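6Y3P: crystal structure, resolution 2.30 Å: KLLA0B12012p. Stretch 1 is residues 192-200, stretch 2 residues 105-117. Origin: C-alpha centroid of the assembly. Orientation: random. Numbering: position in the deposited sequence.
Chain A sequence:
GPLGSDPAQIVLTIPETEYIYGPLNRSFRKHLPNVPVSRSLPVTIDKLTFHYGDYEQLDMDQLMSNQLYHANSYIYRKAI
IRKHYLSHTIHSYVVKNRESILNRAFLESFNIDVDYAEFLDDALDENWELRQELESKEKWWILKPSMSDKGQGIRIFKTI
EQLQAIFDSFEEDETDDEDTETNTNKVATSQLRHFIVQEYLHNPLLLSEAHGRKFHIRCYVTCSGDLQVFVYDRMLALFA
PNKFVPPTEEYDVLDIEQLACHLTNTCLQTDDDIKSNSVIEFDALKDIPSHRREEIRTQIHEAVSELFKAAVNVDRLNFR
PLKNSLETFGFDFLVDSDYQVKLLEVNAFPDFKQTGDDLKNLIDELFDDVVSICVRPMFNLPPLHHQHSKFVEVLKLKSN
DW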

# COMPACT_ATOMS: atom_id res chain seq x y z
N LEU A 192 -17.74 13.74 17.87
CA LEU A 192 -16.29 13.51 17.92
C LEU A 192 -15.54 14.65 17.25
O LEU A 192 -16.05 15.25 16.30
CB LEU A 192 -15.93 12.13 17.34
CG LEU A 192 -16.49 10.94 18.14
CD1 LEU A 192 -17.34 10.02 17.26
CD2 LEU A 192 -15.39 10.21 18.89
N ARG A 193 -14.34 14.99 17.77
CA ARG A 193 -13.55 16.16 17.35
C ARG A 193 -12.40 15.89 16.37
O ARG A 193 -11.92 16.84 15.74
CB ARG A 193 -13.02 16.90 18.60
CG ARG A 193 -14.05 17.16 19.73
CD ARG A 193 -15.15 18.18 19.40
NE ARG A 193 -16.32 17.57 18.76
CZ ARG A 193 -16.89 18.01 17.64
NH1 ARG A 193 -16.41 19.07 17.01
NH2 ARG A 193 -17.95 17.38 17.13
N HIS A 194 -11.93 14.64 16.26
CA HIS A 194 -10.83 14.32 15.34
C HIS A 194 -11.39 14.03 13.95
O HIS A 194 -12.43 13.38 13.82
CB HIS A 194 -9.99 13.12 15.85
CG HIS A 194 -9.23 13.38 17.11
ND1 HIS A 194 -7.85 13.50 17.11
CD2 HIS A 194 -9.68 13.50 18.38
CE1 HIS A 194 -7.50 13.70 18.38
NE2 HIS A 194 -8.57 13.71 19.18
N PHE A 195 -10.72 14.54 12.90
CA PHE A 195 -11.13 14.34 11.51
C PHE A 195 -9.94 14.16 10.61
O PHE A 195 -8.86 14.71 10.88
CB PHE A 195 -11.93 15.55 10.97
CG PHE A 195 -13.19 15.93 11.70
CD1 PHE A 195 -13.15 16.86 12.73
CD2 PHE A 195 -14.42 15.42 11.31
CE1 PHE A 195 -14.33 17.22 13.41
CE2 PHE A 195 -15.59 15.80 11.97
CZ PHE A 195 -15.54 16.71 13.01
N ILE A 196 -10.13 13.43 9.51
CA ILE A 196 -9.12 13.30 8.47
C ILE A 196 -9.67 14.03 7.25
O ILE A 196 -10.86 13.91 6.93
CB ILE A 196 -8.66 11.83 8.18
CG1 ILE A 196 -7.98 11.20 9.43
CG2 ILE A 196 -7.69 11.79 6.96
CD1 ILE A 196 -7.85 9.66 9.41
N VAL A 197 -8.83 14.83 6.63
CA VAL A 197 -9.13 15.54 5.40
C VAL A 197 -8.28 14.82 4.37
O VAL A 197 -7.04 14.86 4.41
CB VAL A 197 -8.86 17.05 5.49
CG1 VAL A 197 -8.99 17.71 4.12
CG2 VAL A 197 -9.80 17.71 6.51
N GLN A 198 -8.95 14.07 3.51
CA GLN A 198 -8.28 13.24 2.51
C GLN A 198 -8.61 13.74 1.11
O GLN A 198 -9.77 13.97 0.80
CB GLN A 198 -8.74 11.77 2.73
CG GLN A 198 -8.26 10.73 1.70
CD GLN A 198 -7.06 9.93 2.14
OE1 GLN A 198 -6.10 9.76 1.38
NE2 GLN A 198 -7.10 9.36 3.34
N GLU A 199 -7.59 13.85 0.24
CA GLU A 199 -7.78 14.21 -1.16
C GLU A 199 -8.74 13.20 -1.76
O GLU A 199 -8.63 11.99 -1.52
CB GLU A 199 -6.47 14.21 -1.92
CG GLU A 199 -6.63 14.73 -3.33
CD GLU A 199 -5.37 14.79 -4.16
OE1 GLU A 199 -5.50 14.98 -5.39
OE2 GLU A 199 -4.27 14.69 -3.58
N TYR A 200 -9.74 13.70 -2.47
CA TYR A 200 -10.77 12.86 -3.05
C TYR A 200 -10.69 12.83 -4.57
O TYR A 200 -10.58 13.87 -5.22
CB TYR A 200 -12.15 13.30 -2.52
CG TYR A 200 -13.34 12.69 -3.23
CD1 TYR A 200 -13.76 11.40 -2.93
CD2 TYR A 200 -14.08 13.42 -4.15
CE1 TYR A 200 -14.87 10.83 -3.57
CE2 TYR A 200 -15.17 12.87 -4.80
CZ TYR A 200 -15.56 11.57 -4.52
OH TYR A 200 -16.67 11.05 -5.16
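Stretch 2 105-117: AFLESFNIDVDYA

Two carboxylates lie near each other at one end of this contact: Glu199 OE2 is 4.2 Å from Glu108 OE1. Like charges this close tend to repel. Glu108 OE1 and Glu199 OE1 are hydrogen-bonded elsewhere in the structure; no hydrogen bond joins the two side chains. The same Glu199 is held by its backbone, with Glu199 N donating to Glu108 O at 2.9 Å in a nearly straight bond. Its side chain is extended, and Glu199 CD packs 3.6 Å from Leu107 CD2.

Stretch 2 is extended from Phe106 to Val114, with its strand at 109-113, and the chain turns at Asp115. It runs antiparallel to the strand of stretch 1. The axes make an angle of 155° and approach to 4.6 Å.

The register pairs His194 with Asp113, Phe195 with Ile112, Ile196 with Asn111, Val197 with Phe110 and Gln198 with Ser109. Phe195 and Ile112 bond in both directions: Phe195 N to Ile112 O at 2.8 Å, and Ile112 N to Phe195 O at 2.8 Å. Val197 and Phe110 do the same, with Val197 N to Phe110 O at 3.0 Å and Phe110 N to Val197 O at 2.9 Å. Val114 N extends the ladder to Arg193 O at 3.0 Å. Between these pairs, CA-H...O contacts fill in, such as Ser109 CA to Val197 O at 3.2 Å.

Phe195, Val197, Phe110 and Ile112 share one face of the sheet. Ile112 CG2 lies 3.6 Å from Phe195 CB, on its paired residue, and 4.0 Å from Val197 CG2, diagonally across. The other face carries His194, Ile196, Gln198, Ser109, Asn111 and Asp113; Ile196 CG1 is 3.7 Å from Asn111 ND2. On this face Asp113 OD1 lies over the His194 ring, 2.8 Å from His194 ND1, but the angle is poor for a hydrogen bond.

Beyond the strand, poorly ordered Arg193 NH1 makes a weak hydrogen bond to Val114 O at 2.8 Å.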

# COMPACT_ATOMS: atom_id res chain seq x y z
N ALA A 105 1.01 11.64 -8.22
CA ALA A 105 0.62 10.26 -7.93
C ALA A 105 0.40 9.92 -6.43
O ALA A 105 0.62 8.78 -6.03
CB ALA A 105 1.64 9.31 -8.55
N PHE A 106 -0.10 10.86 -5.63
CA PHE A 106 -0.36 10.61 -4.21
C PHE A 106 -1.56 11.41 -3.68
O PHE A 106 -1.67 12.61 -3.95
CB PHE A 106 0.90 10.91 -3.37
CG PHE A 106 0.72 10.78 -1.88
CD1 PHE A 106 0.35 9.56 -1.31
CD2 PHE A 106 0.96 11.85 -1.03
CE1 PHE A 106 0.23 9.42 0.08
CE2 PHE A 106 0.83 11.71 0.35
CZ PHE A 106 0.47 10.50 0.89
N LEU A 107 -2.43 10.74 -2.92
CA LEU A 107 -3.60 11.36 -2.32
C LEU A 107 -3.21 11.74 -0.94
O LEU A 107 -3.03 10.88 -0.09
CB LEU A 107 -4.82 10.41 -2.31
CG LEU A 107 -5.37 10.04 -3.66
CD1 LEU A 107 -6.38 8.95 -3.53
CD2 LEU A 107 -5.93 11.24 -4.40
N GLU A 108 -2.97 13.04 -0.73
CA GLU A 108 -2.57 13.59 0.55
C GLU A 108 -3.70 13.41 1.55
O GLU A 108 -4.87 13.39 1.17
CB GLU A 108 -2.30 15.09 0.43
CG GLU A 108 -1.14 15.45 -0.47
CD GLU A 108 -1.07 16.94 -0.69
OE1 GLU A 108 -1.98 17.49 -1.36
OE2 GLU A 108 -0.13 17.57 -0.16
N SER A 109 -3.34 13.29 2.83
CA SER A 109 -4.27 13.23 3.95
C SER A 109 -3.69 14.08 5.06
O SER A 109 -2.47 14.29 5.13
CB SER A 109 -4.50 11.80 4.41
OG SER A 109 -3.27 11.19 4.78
N PHE A 110 -4.57 14.64 5.88
CA PHE A 110 -4.20 15.49 7.00
C PHE A 110 -5.10 15.16 8.15
O PHE A 110 -6.18 14.63 7.95
CB PHE A 110 -4.34 16.98 6.65
CG PHE A 110 -3.59 17.41 5.41
CD1 PHE A 110 -4.21 17.40 4.17
CD2 PHE A 110 -2.27 17.85 5.50
CE1 PHE A 110 -3.51 17.80 3.02
CE2 PHE A 110 -1.58 18.25 4.35
CZ PHE A 110 -2.21 18.23 3.12
N ASN A 111 -4.64 15.45 9.37
CA ASN A 111 -5.40 15.24 10.60
C ASN A 111 -5.77 16.59 11.18
O ASN A 111 -4.92 17.47 11.32
CB ASN A 111 -4.62 14.37 11.57
CG ASN A 111 -4.97 12.91 11.43
OD1 ASN A 111 -4.45 12.20 10.56
ND2 ASN A 111 -5.93 12.46 12.22
N ILE A 112 -7.06 16.78 11.42
CA ILE A 112 -7.57 18.03 11.97
C ILE A 112 -8.37 17.76 13.25
O ILE A 112 -8.99 16.71 13.39
CB ILE A 112 -8.33 18.88 10.90
CG1 ILE A 112 -8.52 20.33 11.36
CG2 ILE A 112 -9.65 18.25 10.44
CD1 ILE A 112 -7.96 21.32 10.43
N ASP A 113 -8.29 18.69 14.20
CA ASP A 113 -9.03 18.64 15.46
C ASP A 113 -9.85 19.91 15.53
O ASP A 113 -9.30 21.01 15.60
CB ASP A 113 -8.09 18.52 16.68
CG ASP A 113 -7.27 17.24 16.78
OD1 ASP A 113 -7.74 16.18 16.28
OD2 ASP A 113 -6.17 17.28 17.39
N VAL A 114 -11.17 19.76 15.41
CA VAL A 114 -12.09 20.89 15.45
C VAL A 114 -13.05 20.66 16.61
O VAL A 114 -13.73 19.64 16.65
CB VAL A 114 -12.85 21.15 14.11
CG1 VAL A 114 -13.68 22.44 14.18
CG2 VAL A 114 -11.89 21.21 12.92
N ASP A 115 -13.08 21.61 17.54
CA ASP A 115 -13.93 21.59 18.73
C ASP A 115 -15.33 22.08 18.35
O ASP A 115 -16.31 21.38 18.58
CB ASP A 115 -13.32 22.47 19.85
CG ASP A 115 -11.89 22.11 20.26
OD1 ASP A 115 -11.00 22.10 19.36
OD2 ASP A 115 -11.66 21.89 21.47
N TYR A 116 -15.40 23.29 17.76
CA TYR A 116 -16.62 23.98 17.33
C TYR A 116 -16.33 24.67 16.01
O TYR A 116 -15.19 25.05 15.74
CB TYR A 116 -17.06 25.01 18.38
CG TYR A 116 -17.15 24.46 19.78
CD1 TYR A 116 -16.02 24.35 20.59
CD2 TYR A 116 -18.37 24.05 20.32
CE1 TYR A 116 -16.09 23.81 21.87
CE2 TYR A 116 -18.45 23.53 21.61
CZ TYR A 116 -17.30 23.41 22.37
OH TYR A 116 -17.36 22.94 23.65
N ALA A 117 -17.37 24.82 15.19
CA ALA A 117 -17.32 25.42 13.84
C ALA A 117 -16.68 26.82 13.81
O ALA A 117 -15.92 27.11 12.88
CB ALA A 117 -18.72 25.47 13.23